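Local coordinates for protein D-glycero-beta-D-manno-heptose-1,7-bisphosphate 7-phosphatase (Mesorhizobium loti, PDB 2O2X) that converts D-glycero-beta-D-manno-heptose 1,7-bisphosphate into the 1-phosphate by removing the phosphate at C-7, using magnesium as cofactor, at residues 82-87 against 126-131; 119-124 against 134-139. All coordinates share one frame; numbering follows the deposited sequence.

In the fold
Both contacts involve the long loop that runs from strand 114-118 to helix 141-150 in this HAD-type phosphatase, and their segments alternate along the chain, with centres 8 Å apart. Contact 1 sets residues 126-131 of that loop against the short helix 82-85; it is small, mostly buried and made by apolar side chains. Contact 2 stays within the loop, pairing 119-124 with 134-139, and is partly buried, with the arginine chain passing a carbonyl and its guanidinium beside a histidine, without a hydrogen bond across. They touch where Tyr120 lies against Leu128 and His121 against Ser82. Contact 2 holds Arg136 and Lys137, which probably bind substrate; Ser82, with the same probable role, begins segment 82-87 but does not touch 126-131.

Contact 1: 82-87 against 126-131; sequences SGIARG and GPLAIP
Ala85 and Leu128 meet where the short helix 82-85, which follows strand 75-80 of the HAD-type sheet, packs against a type I beta turn running from Gly126 to Ala129. Their CB atoms are 3.7 Å apart, and the backbones come close as well, with the two CA atoms separated by 5.0 Å. Ala85 CB also rests 3.6 Å from the carbonyl O of Leu128, so the small methyl lies against both the root of the leucine and its backbone. The leucine then slants past Ala85 toward Ile84: CG lies beside the backbone N and anti to the carbonyl carbon (chi1 -60°), and the branch that makes the touch is CD1, 4.0 Å from Ile84 CG2. Only the short methyl branch of the isoleucine takes part, as the longer CG1-CD1 arm leads away from the turn. No hydrogen bond crosses between the two segments; the side chains that meet are all apolar, and the contact buries 143 Å² in all.

Backbone bonds shape each side. Gly87, just past the short helix, leaves helical angles with positive phi in a Schellman motif, and the turn is held by Ala129 N bonding to Gly126 O. Farther out, Ala85 shares a backbone hydrogen bond with Val125, tying the helix to the loop just ahead of the turn, while Tyr120 packs on Leu128 and Phe89 on Ile84. At the start of the helix, Ser82, a probable substrate-binding residue, has its OG at the edge of the Arg86 guanidinium, in its plane.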
loop_
_atom_site.group_PDB
_atom_site.type_symbol
_atom_site.label_atom_id
_atom_site.label_comp_id
_atom_site.label_asym_id
_atom_site.label_seq_id
_atom_site.Cartn_x
_atom_site.Cartn_y
_atom_site.Cartn_z
ATOM N N SER A 82 6.682 10.128 -6.238
ATOM C CA SER A 82 7.364 11.425 -6.319
ATOM C C SER A 82 7.886 11.731 -7.703
ATOM O O SER A 82 8.104 12.899 -8.018
ATOM C CB SER A 82 8.524 11.485 -5.333
ATOM O OG SER A 82 9.583 10.637 -5.747
ATOM N N GLY A 83 8.067 10.719 -8.542
ATOM C CA GLY A 83 8.557 10.954 -9.892
ATOM C C GLY A 83 7.637 11.877 -10.662
ATOM O O GLY A 83 8.076 12.544 -11.593
ATOM N N ILE A 84 6.350 11.916 -10.294
ATOM C CA ILE A 84 5.391 12.794 -10.944
ATOM C C ILE A 84 5.710 14.256 -10.646
ATOM O O ILE A 84 5.802 15.052 -11.571
ATOM C CB ILE A 84 3.921 12.390 -10.580
ATOM C CG1 ILE A 84 3.653 10.985 -11.125
ATOM C CG2 ILE A 84 2.925 13.381 -11.161
ATOM C CD1 ILE A 84 2.344 10.368 -10.721
ATOM N N ALA A 85 5.927 14.609 -9.387
ATOM C CA ALA A 85 6.324 15.972 -9.041
ATOM C C ALA A 85 7.649 16.365 -9.669
ATOM O O ALA A 85 7.893 17.557 -9.944
ATOM C CB ALA A 85 6.400 16.151 -7.549
ATOM N N ARG A 86 8.518 15.377 -9.831
ATOM C CA ARG A 86 9.878 15.607 -10.343
ATOM C C ARG A 86 9.963 15.626 -11.861
ATOM O O ARG A 86 11.026 15.857 -12.424
ATOM C CB ARG A 86 10.797 14.561 -9.759
ATOM C CG ARG A 86 10.796 14.630 -8.248
ATOM C CD ARG A 86 11.436 13.459 -7.600
ATOM N NE ARG A 86 12.837 13.721 -7.370
ATOM C CZ ARG A 86 13.534 13.159 -6.389
ATOM N NH1 ARG A 86 12.964 12.276 -5.560
ATOM N NH2 ARG A 86 14.805 13.478 -6.250
ATOM N N GLY A 87 8.848 15.372 -12.529
ATOM C CA GLY A 87 8.804 15.471 -14.006
ATOM C C GLY A 87 9.303 14.235 -14.733
ATOM O O GLY A 87 9.417 14.205 -15.980
ATOM N N GLY A 126 7.722 22.854 -9.827
ATOM C CA GLY A 126 6.442 23.374 -10.187
ATOM C C GLY A 126 5.459 23.206 -9.066
ATOM O O GLY A 126 5.824 22.979 -7.895
ATOM N N PRO A 127 4.155 23.312 -9.403
ATOM C CA PRO A 127 3.144 23.339 -8.357
ATOM C C PRO A 127 3.007 22.074 -7.503
ATOM O O PRO A 127 2.461 22.131 -6.407
ATOM C CB PRO A 127 1.840 23.651 -9.123
ATOM C CG PRO A 127 2.098 23.291 -10.479
ATOM C CD PRO A 127 3.571 23.430 -10.744
ATOM N N LEU A 128 3.524 20.955 -8.009
ATOM C CA LEU A 128 3.515 19.707 -7.234
ATOM C C LEU A 128 4.652 19.579 -6.220
ATOM O O LEU A 128 4.699 18.597 -5.479
ATOM C CB LEU A 128 3.524 18.479 -8.158
ATOM C CG LEU A 128 2.352 18.352 -9.138
ATOM C CD1 LEU A 128 2.567 17.179 -10.061
ATOM C CD2 LEU A 128 1.050 18.253 -8.410
ATOM N N ALA A 129 5.550 20.565 -6.170
ATOM C CA ALA A 129 6.688 20.555 -5.235
ATOM C C ALA A 129 6.285 20.986 -3.795
ATOM O O ALA A 129 6.923 21.823 -3.156
ATOM C CB ALA A 129 7.800 21.369 -5.778
ATOM N N ILE A 130 5.209 20.382 -3.291
ATOM C CA ILE A 130 4.754 20.551 -1.930
ATOM C C ILE A 130 5.542 19.614 -1.045
ATOM O O ILE A 130 5.539 18.378 -1.308
ATOM C CB ILE A 130 3.245 20.263 -1.814
ATOM C CG1 ILE A 130 2.491 21.285 -2.696
ATOM C CG2 ILE A 130 2.801 20.284 -0.371
ATOM C CD1 ILE A 130 1.029 21.080 -2.804
ATOM N N PRO A 131 6.321 20.168 -0.102
ATOM C CA PRO A 131 7.269 19.330 0.624
ATOM C C PRO A 131 6.767 18.392 1.689
ATOM O O PRO A 131 7.429 17.373 1.934
ATOM C CB PRO A 131 8.255 20.342 1.246
ATOM C CG PRO A 131 7.536 21.570 1.298
ATOM C CD PRO A 131 6.508 21.594 0.224
#

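Contact 2: 119-124 against 134-139; sequences AYHEAG and PMRKPN
This is a van der Waals contact between polar groups inside the long loop between strand 114-118 and helix 141-150, where Arg136, which probably contributes to substrate recognition, crosses to the backbone of Tyr120 and the ring of His121. Arg136 has CG anti to its own backbone N (chi1 -179°) and stays extended as far as NE, which carries the chain across to the earlier part of the loop. Its CD methylene sits 3.3 Å from Tyr120 O. Beyond it, the guanidinium meets the imidazole at His121 CD2, which lies 3.8 Å from Arg136 NE and equally far from Arg136 NH2. The two planes are 81° apart, nearly perpendicular.

The imidazole is held at ND1, which accepts a hydrogen bond from Ala123 N over 2.9 Å; the N-H points in at 160°, with the donor tilted from the ring plane. Ser82 and Arg86 also pack on His121, while the Tyr120 hydroxyl bonds to Glu14. Next to Arg136, Lys137 forms salt bridges with Asp37, the probable nucleophile, and with Asp166.

With ND1 accepting a backbone N-H, the proton of a neutral His121 would be expected on NE2. No hydrogen bond runs from the Arg136 guanidinium to 119-124, so this side steers the arginine by packing on CD and against the imidazole, consistent with its probable role in substrate recognition.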
loop_
_atom_site.group_PDB
_atom_site.type_symbol
_atom_site.label_atom_id
_atom_site.label_comp_id
_atom_site.label_asym_id
_atom_site.label_seq_id
_atom_site.Cartn_x
_atom_site.Cartn_y
_atom_site.Cartn_z
ATOM N N ALA A 119 1.668 12.246 -5.349
ATOM C CA ALA A 119 2.752 12.724 -6.227
ATOM C C ALA A 119 3.655 13.763 -5.581
ATOM O O ALA A 119 4.776 13.974 -6.052
ATOM C CB ALA A 119 2.173 13.295 -7.484
ATOM N N TYR A 120 3.160 14.456 -4.565
ATOM C CA TYR A 120 3.840 15.642 -4.047
ATOM C C TYR A 120 5.204 15.322 -3.450
ATOM O O TYR A 120 5.362 14.351 -2.692
ATOM C CB TYR A 120 2.995 16.289 -2.964
ATOM C CG TYR A 120 1.627 16.775 -3.418
ATOM C CD1 TYR A 120 1.496 17.690 -4.458
ATOM C CD2 TYR A 120 0.465 16.351 -2.780
ATOM C CE1 TYR A 120 0.221 18.157 -4.864
ATOM C CE2 TYR A 120 -0.804 16.819 -3.176
ATOM C CZ TYR A 120 -0.907 17.716 -4.206
ATOM O OH TYR A 120 -2.158 18.156 -4.598
ATOM N N HIS A 121 6.208 16.142 -3.754
ATOM C CA HIS A 121 7.536 15.933 -3.193
ATOM C C HIS A 121 8.301 17.238 -3.140
ATOM O O HIS A 121 8.213 18.034 -4.072
ATOM C CB HIS A 121 8.288 14.900 -4.042
ATOM C CG HIS A 121 9.587 14.427 -3.457
ATOM N ND1 HIS A 121 10.787 15.089 -3.642
ATOM C CD2 HIS A 121 9.875 13.330 -2.718
ATOM C CE1 HIS A 121 11.750 14.424 -3.023
ATOM N NE2 HIS A 121 11.226 13.347 -2.462
ATOM N N GLU A 122 9.120 17.383 -2.104
ATOM C CA GLU A 122 9.924 18.617 -1.864
ATOM C C GLU A 122 10.876 18.972 -2.996
ATOM O O GLU A 122 11.155 20.165 -3.217
ATOM C CB GLU A 122 10.707 18.491 -0.558
ATOM C CG GLU A 122 11.747 17.402 -0.523
ATOM C CD GLU A 122 13.121 17.844 -0.981
ATOM O OE1 GLU A 122 13.385 19.073 -1.067
ATOM O OE2 GLU A 122 13.956 16.942 -1.235
ATOM N N ALA A 123 11.375 17.958 -3.704
ATOM C CA ALA A 123 12.323 18.149 -4.787
ATOM C C ALA A 123 11.670 18.245 -6.143
ATOM O O ALA A 123 12.318 18.158 -7.183
ATOM C CB ALA A 123 13.371 17.031 -4.775
ATOM N N GLY A 124 10.359 18.458 -6.161
ATOM C CA GLY A 124 9.647 18.573 -7.374
ATOM C C GLY A 124 9.966 19.878 -8.048
ATOM O O GLY A 124 10.682 20.741 -7.516
ATOM N N PRO A 134 0.126 16.166 3.697
ATOM C CA PRO A 134 -0.492 15.182 4.580
ATOM C C PRO A 134 -0.713 13.790 3.947
ATOM O O PRO A 134 -0.809 12.813 4.692
ATOM C CB PRO A 134 -1.841 15.803 4.942
ATOM C CG PRO A 134 -1.710 17.210 4.698
ATOM C CD PRO A 134 -0.634 17.433 3.670
HETATM N N MSE A 135 -0.779 13.707 2.624
HETATM C CA MSE A 135 -0.973 12.423 1.944
HETATM C C MSE A 135 0.316 11.714 1.618
HETATM O O MSE A 135 0.287 10.569 1.171
HETATM C CB MSE A 135 -1.763 12.583 0.656
HETATM C CG MSE A 135 -3.151 13.103 0.887
HETATM SE SE MSE A 135 -4.343 11.864 1.807
HETATM C CE MSE A 135 -4.806 10.905 0.546
ATOM N N ARG A 136 1.453 12.370 1.818
ATOM C CA ARG A 136 2.745 11.790 1.436
ATOM C C ARG A 136 3.312 11.076 2.655
ATOM O O ARG A 136 3.603 11.702 3.663
ATOM C CB ARG A 136 3.736 12.839 0.953
ATOM C CG ARG A 136 5.043 12.204 0.537
ATOM C CD ARG A 136 6.173 13.185 0.339
ATOM N NE ARG A 136 7.443 12.501 0.134
ATOM C CZ ARG A 136 8.372 12.324 1.069
ATOM N NH1 ARG A 136 8.221 12.810 2.309
ATOM N NH2 ARG A 136 9.492 11.679 0.737
ATOM N N LYS A 137 3.491 9.760 2.567
ATOM C CA LYS A 137 4.133 8.972 3.642
ATOM C C LYS A 137 5.516 9.574 3.850
ATOM O O LYS A 137 6.191 9.878 2.874
ATOM C CB LYS A 137 4.238 7.502 3.259
ATOM C CG LYS A 137 2.937 6.809 2.942
ATOM C CD LYS A 137 3.149 5.366 2.444
ATOM C CE LYS A 137 3.849 5.292 1.094
ATOM N NZ LYS A 137 4.131 3.866 0.656
ATOM N N PRO A 138 5.970 9.713 5.121
ATOM C CA PRO A 138 5.433 9.149 6.365
ATOM C C PRO A 138 4.169 9.771 6.980
ATOM O O PRO A 138 3.654 9.225 7.968
ATOM C CB PRO A 138 6.622 9.273 7.325
ATOM C CG PRO A 138 7.269 10.551 6.871
ATOM C CD PRO A 138 7.225 10.453 5.368
ATOM N N ASN A 139 3.642 10.859 6.432
ATOM C CA ASN A 139 2.364 11.343 6.908
ATOM C C ASN A 139 1.295 10.270 6.601
ATOM O O ASN A 139 1.407 9.542 5.601
ATOM C CB ASN A 139 2.007 12.699 6.312
ATOM C CG ASN A 139 2.997 13.789 6.693
ATOM O OD1 ASN A 139 3.444 13.858 7.829
ATOM N ND2 ASN A 139 3.349 14.627 5.740
#